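Local coordinates for conserved hypothetical protein, putative anti-sigma factor (Parabacteroides distasonis, PDB 4M0N), which probably acts as a FecR-type anti-sigma factor, this chain being the larger C-terminal part of a longer, predicted membrane protein, at residues A[33-36]-A[40-43]; A[121-126]-A[140-145]; A[169-174]-A[182-187]; A[209-212]-A[217-220]. The protein carries 1 engineered substitution. All coordinates share one frame; numbering follows the deposited sequence. Where two conformers were deposited one is given.

Contact 1 of 4, residues A[33-36]-A[40-43]; sequences VTLP and VVHL
Val33 and Val41 grip each other through both backbone amides, forming the antiparallel hydrogen-bonded pair of a beta hairpin. Val33 N donates to Val41 O at 2.8 Å, and Val41 N returns a nearly straight bond to Val33 O, also 2.8 Å, with 176° at the hydrogen. Val33 O additionally receives a CA-H contact from Val40 CA at 3.5 Å. The side chains of the pair lie alongside each other and point the same way. Val33 places CG1 between its backbone N and carbonyl carbon (chi1 67°), where it rests 3.9 Å from Val41 CB and equally close to Leu43 CD1. Just past the end of the first strand, Leu35 leans back to the pair, bringing CD1 to 3.6 Å from Val41 CG2, a methyl set beside the backbone N of its own residue. Thr34 and Val40, the adjoining non-hydrogen-bonded pair, occupy the other face and touch loosely. The Val33, Val41 and Leu43 face looks into the core of the FecR domain: strands 21-24 and 48-51 of the facing sheet supply Ile23, Met49 and Tyr51, while strand 67-72 continues the hairpin's own sheet beyond strand 40-43, with Ala68 and Phe70 against Val41.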
loop_
_atom_site.group_PDB
_atom_site.type_symbol
_atom_site.label_atom_id
_atom_site.label_comp_id
_atom_site.label_asym_id
_atom_site.label_seq_id
_atom_site.Cartn_x
_atom_site.Cartn_y
_atom_site.Cartn_z
ATOM N N VAL A 33 2.862 -14.655 -5.448
ATOM C CA VAL A 33 3.985 -15.558 -5.460
ATOM C C VAL A 33 4.092 -16.292 -4.147
ATOM O O VAL A 33 3.775 -15.766 -3.082
ATOM C CB VAL A 33 5.305 -14.843 -5.801
ATOM C CG1 VAL A 33 5.687 -13.880 -4.705
ATOM C CG2 VAL A 33 6.436 -15.837 -6.039
ATOM N N THR A 34 4.510 -17.540 -4.233
ATOM C CA THR A 34 4.796 -18.289 -3.055
ATOM C C THR A 34 6.313 -18.348 -2.913
ATOM O O THR A 34 7.027 -18.792 -3.826
ATOM C CB THR A 34 4.183 -19.680 -3.117
ATOM O OG1 THR A 34 2.787 -19.542 -3.338
ATOM C CG2 THR A 34 4.393 -20.402 -1.836
ATOM N N LEU A 35 6.798 -17.910 -1.759
ATOM C CA LEU A 35 8.220 -17.933 -1.488
ATOM C C LEU A 35 8.728 -19.327 -1.094
ATOM O O LEU A 35 7.942 -20.221 -0.780
ATOM C CB LEU A 35 8.538 -16.909 -0.392
ATOM C CG LEU A 35 8.271 -15.466 -0.787
ATOM C CD1 LEU A 35 8.517 -14.546 0.394
ATOM C CD2 LEU A 35 9.145 -15.052 -1.962
ATOM N N PRO A 36 10.055 -19.520 -1.099
ATOM C CA PRO A 36 10.639 -20.839 -0.794
ATOM C C PRO A 36 10.263 -21.421 0.563
ATOM O O PRO A 36 10.329 -22.640 0.744
ATOM C CB PRO A 36 12.143 -20.566 -0.836
ATOM C CG PRO A 36 12.284 -19.402 -1.745
ATOM C CD PRO A 36 11.095 -18.545 -1.480
ATOM N N VAL A 40 3.161 -16.692 1.301
ATOM C CA VAL A 40 2.454 -16.221 0.131
ATOM C C VAL A 40 2.525 -14.705 0.150
ATOM O O VAL A 40 2.266 -14.074 1.188
ATOM C CB VAL A 40 0.974 -16.636 0.162
ATOM C CG1 VAL A 40 0.215 -16.033 -1.018
ATOM C CG2 VAL A 40 0.893 -18.140 0.083
ATOM N N VAL A 41 2.917 -14.136 -0.970
ATOM C CA VAL A 41 2.965 -12.710 -1.105
ATOM C C VAL A 41 2.083 -12.285 -2.282
ATOM O O VAL A 41 2.233 -12.816 -3.401
ATOM C CB VAL A 41 4.400 -12.199 -1.404
ATOM C CG1 VAL A 41 4.421 -10.684 -1.357
ATOM C CG2 VAL A 41 5.436 -12.827 -0.433
ATOM N N HIS A 42 1.167 -11.374 -2.025
ATOM C CA HIS A 42 0.372 -10.724 -3.083
ATOM C C HIS A 42 0.969 -9.350 -3.312
ATOM O O HIS A 42 1.122 -8.574 -2.351
ATOM C CB HIS A 42 -1.045 -10.525 -2.624
ATOM C CG HIS A 42 -1.856 -11.771 -2.545
ATOM N ND1 HIS A 42 -1.726 -12.682 -1.518
ATOM C CD2 HIS A 42 -2.868 -12.218 -3.322
ATOM C CE1 HIS A 42 -2.595 -13.665 -1.691
ATOM N NE2 HIS A 42 -3.310 -13.400 -2.770
ATOM N N LEU A 43 1.305 -9.044 -4.574
ATOM C CA LEU A 43 1.949 -7.785 -4.924
ATOM C C LEU A 43 0.990 -6.919 -5.708
ATOM O O LEU A 43 0.413 -7.369 -6.694
ATOM C CB LEU A 43 3.192 -8.044 -5.759
ATOM C CG LEU A 43 4.319 -8.775 -5.054
ATOM C CD1 LEU A 43 4.153 -10.278 -5.163
ATOM C CD2 LEU A 43 5.618 -8.315 -5.695
#

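Contact 2 of 4, residues A[121-126]-A[140-145]; sequences PESVMR and GEILKK. With EDO (1,2-ethanediol), chain C.
Met125 reaches across to Ile142 and Lys144 between two strand segments, 123-126 and 142-145, that run almost parallel, 12° apart in direction, yet belong to different sheets. Strands 123-127 and 142-146 are each outermost in their sheet within the chain, and here they face one another at one margin of a beta sandwich; the axes of segments 123-126 and 142-145 are 10.0 Å apart. That spacing is too wide for backbone pairing, and side chains alone bridge it. Met125 does most of the work. Its CG stands anti to the carbonyl carbon (chi1 -55°), the next torsion is extended, and a bend at chi3 of 80° turns the terminal methyl toward the opposing strand. SD passes Ile142 CG2 at 4.2 Å, a loose apolar contact. Two residues earlier on the strand, Ser123 offers its CB, not its hydroxyl, to Ile142 CD1 at 4.0 Å. Ile133 of strand 131-136, the neighbour of strand 142-146 in its sheet, touches both Met125 and Ile142. Lys144 begins by pointing across the gap but then leads its amine elsewhere: NZ forms a salt bridge with Glu131, so only the root of the chain joins the packing. Away from this contact, Glu141 OE1 accepts a hydrogen bond of 2.8 Å from O1 of an ethanediol, probably a guest from the crystallisation liquor. The closest approach of the two strands is a methyl on an aliphatic root: Met125 CE sits 3.6 Å from Lys144 CB.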
loop_
_atom_site.group_PDB
_atom_site.type_symbol
_atom_site.label_atom_id
_atom_site.label_comp_id
_atom_site.label_asym_id
_atom_site.label_seq_id
_atom_site.Cartn_x
_atom_site.Cartn_y
_atom_site.Cartn_z
ATOM N N PRO A 121 14.609 3.719 12.101
ATOM C CA PRO A 121 15.864 4.191 12.670
ATOM C C PRO A 121 15.755 4.609 14.140
ATOM O O PRO A 121 16.574 4.229 14.992
ATOM C CB PRO A 121 16.217 5.371 11.759
ATOM C CG PRO A 121 15.630 4.990 10.440
ATOM C CD PRO A 121 14.322 4.330 10.789
ATOM N N GLU A 122 14.715 5.347 14.458
ATOM C CA GLU A 122 14.619 5.855 15.819
ATOM C C GLU A 122 13.338 5.427 16.528
ATOM O O GLU A 122 12.956 6.028 17.542
ATOM C CB GLU A 122 14.785 7.360 15.767
ATOM C CG GLU A 122 16.173 7.787 15.265
ATOM C CD GLU A 122 17.343 7.333 16.153
ATOM O OE1 GLU A 122 17.253 7.381 17.387
ATOM O OE2 GLU A 122 18.404 6.958 15.610
ATOM N N SER A 123 12.728 4.341 16.061
ATOM C CA SER A 123 11.441 3.867 16.582
ATOM C C SER A 123 11.307 2.377 16.363
ATOM O O SER A 123 11.546 1.909 15.250
ATOM C CB SER A 123 10.287 4.540 15.826
ATOM O OG SER A 123 9.028 3.960 16.173
ATOM N N VAL A 124 10.904 1.631 17.400
ATOM C CA VAL A 124 10.526 0.239 17.243
ATOM C C VAL A 124 9.135 0.068 17.852
ATOM O O VAL A 124 8.911 0.467 18.986
ATOM C CB VAL A 124 11.550 -0.681 17.941
ATOM C CG1 VAL A 124 11.068 -2.128 17.958
ATOM C CG2 VAL A 124 12.904 -0.548 17.258
ATOM N N MET A 125 8.223 -0.541 17.105
ATOM C CA MET A 125 6.850 -0.675 17.544
ATOM C C MET A 125 6.326 -2.055 17.232
ATOM O O MET A 125 6.570 -2.581 16.169
ATOM C CB MET A 125 6.001 0.377 16.844
ATOM C CG MET A 125 6.532 1.793 17.064
ATOM S SD MET A 125 5.503 3.123 16.378
ATOM C CE MET A 125 4.288 3.199 17.678
ATOM N N ARG A 126 5.571 -2.616 18.166
ATOM C CA ARG A 126 4.948 -3.894 17.919
ATOM C C ARG A 126 3.471 -3.645 17.653
ATOM O O ARG A 126 2.832 -2.806 18.304
ATOM C CB ARG A 126 5.195 -4.845 19.079
ATOM C CG ARG A 126 6.660 -5.244 19.170
ATOM C CD ARG A 126 6.920 -6.447 20.057
ATOM N NE ARG A 126 6.659 -6.160 21.466
ATOM C CZ ARG A 126 7.274 -6.737 22.497
ATOM N NH1 ARG A 126 8.228 -7.643 22.306
ATOM N NH2 ARG A 126 6.941 -6.385 23.735
ATOM N N GLY A 140 8.247 13.160 8.537
ATOM C CA GLY A 140 8.887 12.258 9.482
ATOM C C GLY A 140 7.929 11.846 10.576
ATOM O O GLY A 140 8.321 11.151 11.521
ATOM N N GLU A 141 6.679 12.277 10.467
ATOM C CA GLU A 141 5.694 11.859 11.474
ATOM C C GLU A 141 5.458 10.373 11.414
ATOM O O GLU A 141 5.490 9.732 10.355
ATOM C CB GLU A 141 4.366 12.645 11.319
ATOM C CG GLU A 141 4.433 14.091 11.733
ATOM C CD GLU A 141 3.075 14.804 11.633
ATOM O OE1 GLU A 141 2.078 14.160 11.248
ATOM O OE2 GLU A 141 3.002 16.006 11.947
ATOM N N ILE A 142 5.150 9.806 12.576
ATOM C CA ILE A 142 4.861 8.413 12.708
ATOM C C ILE A 142 3.585 8.323 13.554
ATOM O O ILE A 142 3.539 8.877 14.655
ATOM C CB ILE A 142 5.990 7.656 13.453
ATOM C CG1 ILE A 142 7.358 7.834 12.759
ATOM C CG2 ILE A 142 5.649 6.182 13.538
ATOM C CD1 ILE A 142 8.543 7.347 13.580
ATOM N N LEU A 143 2.589 7.624 13.033
ATOM C CA LEU A 143 1.299 7.458 13.726
ATOM C C LEU A 143 0.965 6.005 13.870
ATOM O O LEU A 143 0.866 5.283 12.874
ATOM C CB LEU A 143 0.182 8.154 12.919
ATOM C CG LEU A 143 -1.233 7.975 13.454
ATOM C CD1 LEU A 143 -1.299 8.493 14.867
ATOM C CD2 LEU A 143 -2.268 8.657 12.522
ATOM N N LYS A 144 0.755 5.556 15.108
ATOM C CA LYS A 144 0.177 4.254 15.343
ATOM C C LYS A 144 -1.286 4.432 15.693
ATOM O O LYS A 144 -1.634 5.276 16.493
ATOM C CB LYS A 144 0.898 3.559 16.504
ATOM C CG LYS A 144 0.411 2.146 16.814
ATOM C CD LYS A 144 -0.445 2.102 18.045
ATOM C CE LYS A 144 -1.175 0.783 18.206
ATOM N NZ LYS A 144 -2.169 0.953 19.315
ATOM N N LYS A 145 -2.126 3.597 15.092
ATOM C CA LYS A 145 -3.555 3.723 15.218
ATOM C C LYS A 145 -4.260 2.417 14.908
ATOM O O LYS A 145 -3.633 1.456 14.496
ATOM C CB LYS A 145 -4.092 4.798 14.273
ATOM C CG LYS A 145 -3.893 4.497 12.794
ATOM C CD LYS A 145 -4.530 5.558 11.903
ATOM C CE LYS A 145 -6.040 5.715 12.065
ATOM N NZ LYS A 145 -6.539 6.484 10.902
HETATM C C1 EDO C . 1.603 10.873 9.980
HETATM O O1 EDO C . 1.598 12.170 9.357
HETATM C C2 EDO C . 0.532 9.999 9.342
HETATM O O2 EDO C . -0.734 10.662 9.352
#

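Contact 3 of 4, residues A[169-174]-A[182-187]; sequences SVIHDL and IVLDPN
Ile171 lays its CG2 methyl over Ile182, 3.7 Å from Ile182 CG2 and 3.5 Å from the carbonyl oxygen Ile182 O. CG1 of Ile171 stands anti to the carbonyl carbon (chi1 -72°), which sends this branch the other way, to Leu184; the closeness modelled there is doubtful in detail. One turn further along the helix, Leu174 CB meets Ile182 CD1 at 3.7 Å, so Ile182 is touched at both of its branches. The helix packs on the strand it leads into, as part of the alpha/beta C-terminal FecR domain; segment 169-174 runs nearly antiparallel to strand 182-184, at 163°, with axes 8.8 Å apart. Leu227 of strand 224-228 meets Ile171 as well, Ile182 N is hydrogen-bonded to the side chain of Glu175, and helix 203-214 covers Leu174 through Leu203, Val206 and Leu207. An alanine at Ile171 is likely to open a gap between helix and strand and to leave Ile182 CG2 without its methyl partner. Past the strand, Asp185 OD1 accepts from Asn187 N at 3.0 Å, an Asx turn. The side chains that meet are all aliphatic and no polar bond joins the two segments, so shape and exclusion of water, not directional bonds, probably hold helix and strand together.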
loop_
_atom_site.group_PDB
_atom_site.type_symbol
_atom_site.label_atom_id
_atom_site.label_comp_id
_atom_site.label_asym_id
_atom_site.label_seq_id
_atom_site.Cartn_x
_atom_site.Cartn_y
_atom_site.Cartn_z
ATOM N N SER A 169 -2.904 11.050 -2.276
ATOM C CA SER A 169 -2.632 9.632 -2.131
ATOM C C SER A 169 -3.665 8.802 -2.894
ATOM O O SER A 169 -3.314 7.849 -3.556
ATOM C CB SER A 169 -2.604 9.220 -0.653
ATOM O OG SER A 169 -1.580 9.922 0.037
ATOM N N VAL A 170 -4.934 9.163 -2.776
ATOM C CA VAL A 170 -6.003 8.524 -3.558
ATOM C C VAL A 170 -5.623 8.492 -5.039
ATOM O O VAL A 170 -5.739 7.459 -5.694
ATOM C CB VAL A 170 -7.342 9.283 -3.381
ATOM C CG1 VAL A 170 -8.358 8.868 -4.429
ATOM C CG2 VAL A 170 -7.900 9.047 -1.978
ATOM N N ILE A 171 -5.179 9.624 -5.568
ATOM C CA ILE A 171 -4.882 9.697 -6.991
ATOM C C ILE A 171 -3.748 8.760 -7.380
ATOM O O ILE A 171 -3.781 8.156 -8.441
ATOM C CB ILE A 171 -4.577 11.150 -7.425
ATOM C CG1 ILE A 171 -5.876 11.956 -7.402
ATOM C CG2 ILE A 171 -3.903 11.191 -8.781
ATOM C CD1 ILE A 171 -5.633 13.438 -7.525
ATOM N N HIS A 172 -2.741 8.625 -6.527
ATOM C CA HIS A 172 -1.687 7.653 -6.827
ATOM C C HIS A 172 -2.236 6.217 -6.851
ATOM O O HIS A 172 -1.918 5.456 -7.749
ATOM C CB HIS A 172 -0.580 7.776 -5.806
ATOM C CG HIS A 172 0.344 8.920 -6.066
ATOM N ND1 HIS A 172 1.667 8.912 -5.676
ATOM C CD2 HIS A 172 0.144 10.095 -6.706
ATOM C CE1 HIS A 172 2.240 10.044 -6.055
ATOM N NE2 HIS A 172 1.337 10.781 -6.680
ATOM N N ASP A 173 -3.100 5.871 -5.901
ATOM C CA ASP A 173 -3.744 4.555 -5.905
ATOM C C ASP A 173 -4.533 4.322 -7.179
ATOM O O ASP A 173 -4.499 3.223 -7.774
ATOM C CB ASP A 173 -4.714 4.376 -4.742
ATOM C CG ASP A 173 -4.030 4.263 -3.401
ATOM O OD1 ASP A 173 -2.809 4.061 -3.353
ATOM O OD2 ASP A 173 -4.757 4.347 -2.391
ATOM N N LEU A 174 -5.275 5.343 -7.605
ATOM C CA LEU A 174 -6.067 5.209 -8.827
ATOM C C LEU A 174 -5.195 5.046 -10.059
ATOM O O LEU A 174 -5.442 4.151 -10.902
ATOM C CB LEU A 174 -7.017 6.393 -9.005
ATOM C CG LEU A 174 -8.068 6.633 -7.907
ATOM C CD1 LEU A 174 -8.951 7.808 -8.303
ATOM C CD2 LEU A 174 -8.909 5.414 -7.595
ATOM N N ILE A 182 -3.275 10.466 -13.917
ATOM C CA ILE A 182 -4.220 11.401 -13.362
ATOM C C ILE A 182 -3.421 12.503 -12.701
ATOM O O ILE A 182 -2.585 12.223 -11.857
ATOM C CB ILE A 182 -5.121 10.763 -12.296
ATOM C CG1 ILE A 182 -5.930 9.604 -12.874
ATOM C CG2 ILE A 182 -6.038 11.812 -11.681
ATOM C CD1 ILE A 182 -6.632 8.792 -11.792
ATOM N N VAL A 183 -3.703 13.739 -13.092
ATOM C CA VAL A 183 -3.019 14.912 -12.564
ATOM C C VAL A 183 -4.036 15.863 -11.922
ATOM O O VAL A 183 -5.202 15.892 -12.313
ATOM C CB VAL A 183 -2.239 15.637 -13.685
ATOM C CG1 VAL A 183 -1.350 14.651 -14.429
ATOM C CG2 VAL A 183 -3.178 16.329 -14.666
ATOM N N LEU A 184 -3.574 16.619 -10.929
ATOM C CA LEU A 184 -4.371 17.649 -10.266
ATOM C C LEU A 184 -4.108 18.983 -10.938
ATOM O O LEU A 184 -2.947 19.334 -11.163
ATOM C CB LEU A 184 -3.980 17.746 -8.783
ATOM C CG LEU A 184 -4.343 16.545 -7.906
ATOM C CD1 LEU A 184 -3.627 16.586 -6.563
ATOM C CD2 LEU A 184 -5.852 16.494 -7.710
ATOM N N ASP A 185 -5.180 19.708 -11.278
ATOM C CA ASP A 185 -5.083 21.084 -11.754
ATOM C C ASP A 185 -4.156 21.863 -10.806
ATOM O O ASP A 185 -4.440 21.959 -9.614
ATOM C CB ASP A 185 -6.490 21.721 -11.794
ATOM C CG ASP A 185 -6.501 23.138 -12.352
ATOM O OD1 ASP A 185 -5.435 23.760 -12.481
ATOM O OD2 ASP A 185 -7.602 23.644 -12.652
ATOM N N PRO A 186 -3.043 22.414 -11.330
ATOM C CA PRO A 186 -2.084 23.106 -10.460
ATOM C C PRO A 186 -2.586 24.438 -9.893
ATOM O O PRO A 186 -2.005 24.936 -8.929
ATOM C CB PRO A 186 -0.895 23.351 -11.394
ATOM C CG PRO A 186 -1.532 23.533 -12.733
ATOM C CD PRO A 186 -2.649 22.519 -12.750
ATOM N N ASN A 187 -3.638 25.004 -10.486
ATOM C CA ASN A 187 -4.229 26.257 -10.005
ATOM C C ASN A 187 -5.363 26.083 -8.999
ATOM O O ASN A 187 -6.050 27.046 -8.683
ATOM C CB ASN A 187 -4.766 27.074 -11.182
ATOM C CG ASN A 187 -3.689 27.435 -12.184
ATOM O OD1 ASN A 187 -2.507 27.511 -11.846
ATOM N ND2 ASN A 187 -4.094 27.662 -13.425
#

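Contact 4 of 4, residues A[209-212]-A[217-220]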
loop_
_atom_site.group_PDB
_atom_site.type_symbol
_atom_site.label_atom_id
_atom_site.label_comp_id
_atom_site.label_asym_id
_atom_site.label_seq_id
_atom_site.Cartn_x
_atom_site.Cartn_y
_atom_site.Cartn_z
ATOM N N ALA A 209 -17.941 9.287 -7.592
ATOM C CA ALA A 209 -18.168 9.220 -6.158
ATOM C C ALA A 209 -17.379 10.289 -5.422
ATOM O O ALA A 209 -17.872 10.892 -4.469
ATOM C CB ALA A 209 -17.818 7.848 -5.639
ATOM N N ILE A 210 -16.149 10.521 -5.868
ATOM C CA ILE A 210 -15.336 11.600 -5.334
ATOM C C ILE A 210 -15.969 12.941 -5.642
ATOM O O ILE A 210 -16.012 13.799 -4.768
ATOM C CB ILE A 210 -13.899 11.541 -5.887
ATOM C CG1 ILE A 210 -13.174 10.361 -5.255
ATOM C CG2 ILE A 210 -13.118 12.796 -5.563
ATOM C CD1 ILE A 210 -11.950 9.928 -6.007
ATOM N N GLN A 211 -16.459 13.107 -6.872
ATOM C CA GLN A 211 -17.152 14.339 -7.265
ATOM C C GLN A 211 -18.337 14.583 -6.343
ATOM O O GLN A 211 -18.490 15.680 -5.803
ATOM C CB GLN A 211 -17.605 14.290 -8.727
ATOM C CG GLN A 211 -18.192 15.602 -9.248
ATOM C CD GLN A 211 -18.877 15.452 -10.587
ATOM O OE1 GLN A 211 -18.354 14.835 -11.512
ATOM N NE2 GLN A 211 -20.055 16.035 -10.702
ATOM N N TYR A 212 -19.158 13.552 -6.149
ATOM C CA TYR A 212 -20.307 13.638 -5.238
ATOM C C TYR A 212 -19.909 14.087 -3.831
ATOM O O TYR A 212 -20.633 14.856 -3.194
ATOM C CB TYR A 212 -21.038 12.289 -5.178
ATOM C CG TYR A 212 -22.274 12.276 -4.291
ATOM C CD1 TYR A 212 -22.171 12.068 -2.911
ATOM C CD2 TYR A 212 -23.545 12.458 -4.835
ATOM C CE1 TYR A 212 -23.300 12.058 -2.099
ATOM C CE2 TYR A 212 -24.679 12.443 -4.031
ATOM C CZ TYR A 212 -24.551 12.242 -2.666
ATOM O OH TYR A 212 -25.676 12.228 -1.871
ATOM N N ARG A 217 -14.221 17.742 -10.036
ATOM C CA ARG A 217 -14.603 17.221 -11.345
ATOM C C ARG A 217 -13.380 16.663 -12.051
ATOM O O ARG A 217 -12.237 16.888 -11.629
ATOM C CB ARG A 217 -15.252 18.305 -12.215
ATOM C CG ARG A 217 -16.664 18.675 -11.788
ATOM C CD ARG A 217 -17.275 19.747 -12.679
ATOM N NE ARG A 217 -18.330 20.451 -11.946
ATOM C CZ ARG A 217 -19.602 20.059 -11.854
ATOM N NH1 ARG A 217 -20.032 18.963 -12.479
ATOM N NH2 ARG A 217 -20.456 20.779 -11.130
ATOM N N TYR A 218 -13.627 15.923 -13.121
ATOM C CA TYR A 218 -12.547 15.405 -13.953
ATOM C C TYR A 218 -12.869 15.527 -15.440
ATOM O O TYR A 218 -14.025 15.417 -15.831
ATOM C CB TYR A 218 -12.285 13.944 -13.601
ATOM C CG TYR A 218 -13.445 13.023 -13.901
ATOM C CD1 TYR A 218 -14.517 12.913 -13.017
ATOM C CD2 TYR A 218 -13.468 12.264 -15.067
ATOM C CE1 TYR A 218 -15.568 12.058 -13.278
ATOM C CE2 TYR A 218 -14.517 11.411 -15.339
ATOM C CZ TYR A 218 -15.563 11.310 -14.438
ATOM O OH TYR A 218 -16.614 10.462 -14.717
ATOM N N ARG A 219 -11.844 15.775 -16.253
ATOM C CA ARG A 219 -11.963 15.638 -17.706
ATOM C C ARG A 219 -10.787 14.886 -18.325
ATOM O O ARG A 219 -9.656 14.951 -17.827
ATOM C CB ARG A 219 -12.112 17.012 -18.370
ATOM C CG ARG A 219 -10.953 17.957 -18.114
ATOM C CD ARG A 219 -11.210 19.350 -18.661
ATOM N NE ARG A 219 -10.773 20.354 -17.694
ATOM C CZ ARG A 219 -9.505 20.672 -17.439
ATOM N NH1 ARG A 219 -8.501 20.088 -18.093
ATOM N NH2 ARG A 219 -9.239 21.598 -16.527
ATOM N N LYS A 220 -11.059 14.188 -19.428
ATOM C CA LYS A 220 -10.035 13.420 -20.130
ATOM C C LYS A 220 -9.343 14.284 -21.181
ATOM O O LYS A 220 -9.984 15.092 -21.848
ATOM C CB LYS A 220 -10.643 12.181 -20.791
#
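At the helix-to-strand connection near the end of the C-terminal FecR domain, where helix 203-214 gives way to strand 217-221, Gln211 rests against Arg217 and reaches toward Tyr218. The two backbones come close at the turn, with Gln211 CA 5.6 Å from Arg217 CA, and the two long side chains cross there at an angle. Gln211 holds its CG anti to the backbone N (chi1 -173°) and stays extended beyond it, which carries the amide over the aliphatic part of Arg217: Gln211 CD lies 4.1 Å from Arg217 CG. Arg217 is likewise stretched from CG to NE, and a turn about the CD-NE bond (chi4 -86°) brings one amino group to the amide. There Gln211 NE2 and Arg217 NH1 stand 3.4 Å apart, but both are donors and form no bond with each other; the amide and guanidinium planes are tilted 52° apart. Two donors so close together are probably mildly unfavourable, a cost that solvent around this exposed arginine is likely to soften. The other amide arm, Gln211 OE1, comes obliquely to Tyr218 CE1 at 4.3 Å, a distant contact. The Tyr218 hydroxyl is hydrogen-bonded instead to Asn208 OD1, about one turn before Gln211 on the helix. Its ring lies between layers, against Glu204 and Leu207 of helix 203-214 and Ile225 and Leu227 of strand 224-228, the central strand of the small sheet, whose Tyr228 also touches Arg217.

How the contacts relate
The four contacts fall into two groups along the chain. Contacts 1 and 2 belong to the beta sandwich and share a sheet, sitting at its two opposite edges with centres 26 Å apart. Contacts 3 and 4 lie in the C-terminal FecR domain, have centres 11 Å apart and meet directly where Val170 CG1 packs on Ile210 CD1 at 4.1 Å; their strands are the outer two of one three-stranded sheet. The groups stay separate: contact 3 comes within about 12 Å, nearest atoms, of both contacts 1 and 2. The Leu43 side chain of contact 1 lies about 8 Å from that of Gly46, a magnesium-binding residue, and about 10 Å from a magnesium ion in the crystal.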